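Local coordinates for major allergen Dau c 1 (Daucus carota, PDB 2WQL), which belongs to the Bet v 1 family of plant-defence (PR-10) allergens and probably binds small hydrophobic ligands in a deep internal cavity, at residues E77-V85 / S97-V105. The protein carries 4 engineered substitutions. Sequence-based numbering, arbitrary orientation.
Engineered in segment 77-85: Ser80 (natural residue Thr). Engineered in segment 97-105: Met102 (natural residue Leu). With P4C (O-acetaldehydyl-hexaethylene glycol), chain E.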
loop_
_atom_site.group_PDB
_atom_site.type_symbol
_atom_site.label_atom_id
_atom_site.label_comp_id
_atom_site.label_asym_id
_atom_site.label_seq_id
_atom_site.Cartn_x
_atom_site.Cartn_y
_atom_site.Cartn_z
ATOM N N GLU A 77 -5.917 -8.135 -25.698
ATOM C CA GLU A 77 -5.530 -6.742 -25.642
ATOM C C GLU A 77 -5.658 -6.184 -24.232
ATOM O O GLU A 77 -4.824 -5.395 -23.791
ATOM C CB GLU A 77 -6.397 -5.947 -26.612
ATOM C CG GLU A 77 -6.214 -6.356 -28.084
ATOM C CD GLU A 77 -4.813 -6.021 -28.631
ATOM O OE1 GLU A 77 -4.076 -5.225 -27.987
ATOM O OE2 GLU A 77 -4.448 -6.549 -29.711
ATOM N N ALA A 78 -6.692 -6.612 -23.516
ATOM C CA ALA A 78 -6.937 -6.139 -22.166
ATOM C C ALA A 78 -6.238 -6.963 -21.094
ATOM O O ALA A 78 -6.241 -6.557 -19.940
ATOM C CB ALA A 78 -8.403 -6.111 -21.904
ATOM N N LEU A 79 -5.638 -8.095 -21.481
ATOM C CA LEU A 79 -5.028 -9.051 -20.562
ATOM C C LEU A 79 -6.033 -9.544 -19.495
ATOM O O LEU A 79 -5.725 -9.566 -18.301
ATOM C CB LEU A 79 -3.794 -8.443 -19.897
ATOM C CG LEU A 79 -2.817 -7.675 -20.799
ATOM C CD1 LEU A 79 -1.607 -7.218 -20.009
ATOM C CD2 LEU A 79 -2.408 -8.506 -22.018
ATOM N N SER A 80 -7.231 -9.929 -19.926
ATOM C CA SER A 80 -8.192 -10.546 -19.031
ATOM C C SER A 80 -8.571 -11.938 -19.510
ATOM O O SER A 80 -8.493 -12.246 -20.702
ATOM C CB SER A 80 -9.446 -9.682 -18.870
ATOM O OG SER A 80 -10.285 -9.729 -20.001
ATOM N N TYR A 81 -8.964 -12.782 -18.562
ATOM C CA TYR A 81 -9.302 -14.187 -18.832
ATOM C C TYR A 81 -10.398 -14.599 -17.863
ATOM O O TYR A 81 -10.272 -14.376 -16.661
ATOM C CB TYR A 81 -8.073 -15.083 -18.656
ATOM C CG TYR A 81 -8.253 -16.551 -19.037
ATOM C CD1 TYR A 81 -8.274 -16.954 -20.374
ATOM C CD2 TYR A 81 -8.360 -17.541 -18.064
ATOM C CE1 TYR A 81 -8.430 -18.288 -20.719
ATOM C CE2 TYR A 81 -8.518 -18.865 -18.399
ATOM C CZ TYR A 81 -8.551 -19.241 -19.721
ATOM O OH TYR A 81 -8.706 -20.572 -20.056
ATOM N N ASP A 82 -11.479 -15.163 -18.405
ATOM C CA ASP A 82 -12.597 -15.651 -17.611
ATOM C C ASP A 82 -12.767 -17.136 -17.868
ATOM O O ASP A 82 -12.745 -17.569 -19.012
ATOM C CB ASP A 82 -13.884 -14.926 -17.998
ATOM C CG ASP A 82 -13.770 -13.414 -17.860
ATOM O OD1 ASP A 82 -13.416 -12.936 -16.768
ATOM O OD2 ASP A 82 -14.029 -12.699 -18.857
ATOM N N SER A 83 -12.933 -17.912 -16.800
ATOM C CA SER A 83 -13.075 -19.354 -16.906
ATOM C C SER A 83 -13.836 -19.934 -15.737
ATOM O O SER A 83 -13.861 -19.335 -14.652
ATOM C CB SER A 83 -11.706 -20.011 -16.956
ATOM O OG SER A 83 -10.965 -19.699 -15.793
ATOM N N THR A 84 -14.440 -21.107 -15.957
ATOM C CA THR A 84 -15.312 -21.740 -14.965
ATOM C C THR A 84 -14.937 -23.181 -14.729
ATOM O O THR A 84 -14.770 -23.935 -15.669
ATOM C CB THR A 84 -16.776 -21.714 -15.414
ATOM O OG1 THR A 84 -17.138 -20.379 -15.757
ATOM C CG2 THR A 84 -17.702 -22.204 -14.293
ATOM N N VAL A 85 -14.800 -23.562 -13.469
ATOM C CA VAL A 85 -14.567 -24.965 -13.129
ATOM C C VAL A 85 -15.931 -25.623 -13.052
ATOM O O VAL A 85 -16.780 -25.187 -12.282
ATOM C CB VAL A 85 -13.819 -25.139 -11.785
ATOM C CG1 VAL A 85 -13.524 -26.589 -11.553
ATOM C CG2 VAL A 85 -12.534 -24.302 -11.767
ATOM N N SER A 97 -20.436 -24.886 -9.488
ATOM C CA SER A 97 -19.360 -24.383 -10.342
ATOM C C SER A 97 -18.524 -23.302 -9.652
ATOM O O SER A 97 -19.007 -22.636 -8.732
ATOM C CB SER A 97 -19.944 -23.846 -11.650
ATOM O OG SER A 97 -20.646 -22.636 -11.446
ATOM N N ILE A 98 -17.267 -23.154 -10.083
ATOM C CA ILE A 98 -16.404 -22.069 -9.610
ATOM C C ILE A 98 -16.125 -21.098 -10.758
ATOM O O ILE A 98 -15.345 -21.385 -11.655
ATOM C CB ILE A 98 -15.074 -22.571 -9.018
ATOM C CG1 ILE A 98 -15.314 -23.620 -7.931
ATOM C CG2 ILE A 98 -14.274 -21.411 -8.434
ATOM C CD1 ILE A 98 -14.065 -24.241 -7.402
ATOM N N GLU A 99 -16.797 -19.957 -10.729
ATOM C CA GLU A 99 -16.700 -18.949 -11.792
ATOM C C GLU A 99 -15.514 -18.044 -11.454
ATOM O O GLU A 99 -15.468 -17.500 -10.372
ATOM C CB GLU A 99 -18.018 -18.160 -11.845
ATOM C CG GLU A 99 -18.148 -17.067 -12.893
ATOM C CD GLU A 99 -19.294 -16.079 -12.571
ATOM O OE1 GLU A 99 -20.375 -16.528 -12.085
ATOM O OE2 GLU A 99 -19.109 -14.854 -12.800
ATOM N N THR A 100 -14.550 -17.907 -12.362
ATOM C CA THR A 100 -13.381 -17.053 -12.108
ATOM C C THR A 100 -13.175 -15.953 -13.160
ATOM O O THR A 100 -13.470 -16.114 -14.331
ATOM C CB THR A 100 -12.073 -17.865 -12.012
ATOM O OG1 THR A 100 -11.630 -18.219 -13.329
ATOM C CG2 THR A 100 -12.268 -19.118 -11.204
ATOM N N HIS A 101 -12.648 -14.826 -12.719
ATOM C CA HIS A 101 -12.394 -13.664 -13.593
ATOM C C HIS A 101 -11.021 -13.098 -13.265
ATOM O O HIS A 101 -10.768 -12.720 -12.134
ATOM C CB HIS A 101 -13.429 -12.575 -13.362
ATOM C CG HIS A 101 -14.838 -13.022 -13.593
ATOM N ND1 HIS A 101 -15.440 -12.965 -14.834
ATOM C CD2 HIS A 101 -15.761 -13.547 -12.752
ATOM C CE1 HIS A 101 -16.674 -13.431 -14.742
ATOM N NE2 HIS A 101 -16.892 -13.788 -13.488
ATOM N N MET A 102 -10.130 -13.084 -14.244
ATOM C CA MET A 102 -8.756 -12.694 -14.009
ATOM C C MET A 102 -8.373 -11.512 -14.882
ATOM O O MET A 102 -8.746 -11.439 -16.057
ATOM C CB MET A 102 -7.827 -13.857 -14.317
ATOM C CG MET A 102 -6.428 -13.649 -13.838
ATOM S SD MET A 102 -5.358 -14.978 -14.371
ATOM C CE MET A 102 -5.185 -14.536 -16.100
ATOM N N VAL A 103 -7.619 -10.586 -14.309
ATOM C CA VAL A 103 -7.063 -9.495 -15.094
ATOM C C VAL A 103 -5.621 -9.259 -14.646
ATOM O O VAL A 103 -5.334 -9.314 -13.468
ATOM C CB VAL A 103 -7.924 -8.212 -14.969
ATOM C CG1 VAL A 103 -7.930 -7.697 -13.530
ATOM C CG2 VAL A 103 -7.451 -7.132 -15.936
ATOM N N VAL A 104 -4.720 -9.030 -15.592
ATOM C CA VAL A 104 -3.324 -8.736 -15.284
ATOM C C VAL A 104 -3.126 -7.239 -15.491
ATOM O O VAL A 104 -3.305 -6.747 -16.588
ATOM C CB VAL A 104 -2.359 -9.515 -16.190
ATOM C CG1 VAL A 104 -0.962 -9.359 -15.701
ATOM C CG2 VAL A 104 -2.733 -10.978 -16.240
ATOM N N VAL A 105 -2.772 -6.504 -14.447
ATOM C CA VAL A 105 -2.619 -5.057 -14.600
ATOM C C VAL A 105 -1.163 -4.630 -14.411
ATOM O O VAL A 105 -0.477 -5.163 -13.551
ATOM C CB VAL A 105 -3.565 -4.234 -13.653
ATOM C CG1 VAL A 105 -4.866 -4.961 -13.412
ATOM C CG2 VAL A 105 -2.897 -3.927 -12.355
HETATM O O1 P4C E . -4.990 -20.850 -18.198
HETATM C C2 P4C E . -5.539 -20.829 -17.098
HETATM C C3 P4C E . -5.531 -19.584 -16.229
HETATM O O4 P4C E . -6.321 -19.861 -15.059
HETATM C C5 P4C E . -6.810 -18.727 -14.307
HETATM C C6 P4C E . -7.999 -19.187 -13.452
HETATM O O7 P4C E . -7.586 -19.529 -12.132
HETATM C C8 P4C E . -7.237 -18.408 -11.290
HETATM C C9 P4C E . -5.876 -18.555 -10.571
HETATM O O10 P4C E . -4.919 -17.582 -11.058
HETATM C C11 P4C E . -3.539 -17.933 -10.840
HETATM C C12 P4C E . -2.839 -18.299 -12.148
HETATM O O13 P4C E . -2.358 -19.652 -12.101
HETATM C C14 P4C E . -1.623 -20.070 -13.258
HETATM C C15 P4C E . -2.558 -20.545 -14.365
HETATM O O16 P4C E . -2.612 -21.972 -14.422
HETATM C C17 P4C E . -3.864 -22.512 -14.910
HETATM C C18 P4C E . -4.211 -23.849 -14.216
HETATM O O19 P4C E . -5.629 -24.148 -14.233
HETATM C C20 P4C E . -6.303 -23.994 -12.967
HETATM C C21 P4C E . -7.779 -23.604 -13.187
HETATM O O22 P4C E . -8.209 -22.429 -12.458
#
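Asp82 and His101 face each other as a non-hydrogen-bonded pair of the antiparallel hairpin formed by strands 80-87 and 95-106, on the sheet face away from the ligand. His101 ND1 donates to Asp82 OD1 at 2.8 Å, a bent bond that reaches the oxygen from above the carboxylate plane; ring and carboxylate planes lie 65° apart. At the other end of the imidazole, NE2 points almost straight at Glu99 OE2, in the ring plane and on the anti lone pair, at 2.6 Å. The ring is thus held at both nitrogens, and Glu99 OE1 is bonded in turn to His121 of the adjoining strand.

Tyr81, Ser83, Thr100 and Met102 turn to the opposite face, toward the bound O-acetaldehydyl-hexaethylene glycol. Thr100 OG1, set between its own backbone N and carbonyl carbon (chi1 78°), reaches across to Ser83 O at 2.8 Å from above the carbonyl plane; the same oxygen also accepts the backbone N-H of Thr100, so two donors of one residue grip it. The engineered Met102 is extended to SD and bends at chi3 (75°), laying CE 3.9 Å from Tyr81 CB, while the phenol swings away from strand 95-106 and bonds through OH to Thr71. Toward the end of strand 80-87, Val85 and Ile98 lie side by side, CB to CB 4.0 Å.

The two faces differ in chemistry: a histidine between two carboxylates, which would probably favour its protonated form, lies on one, and a mixed apolar and hydroxyl wall of the ligand pocket on the other.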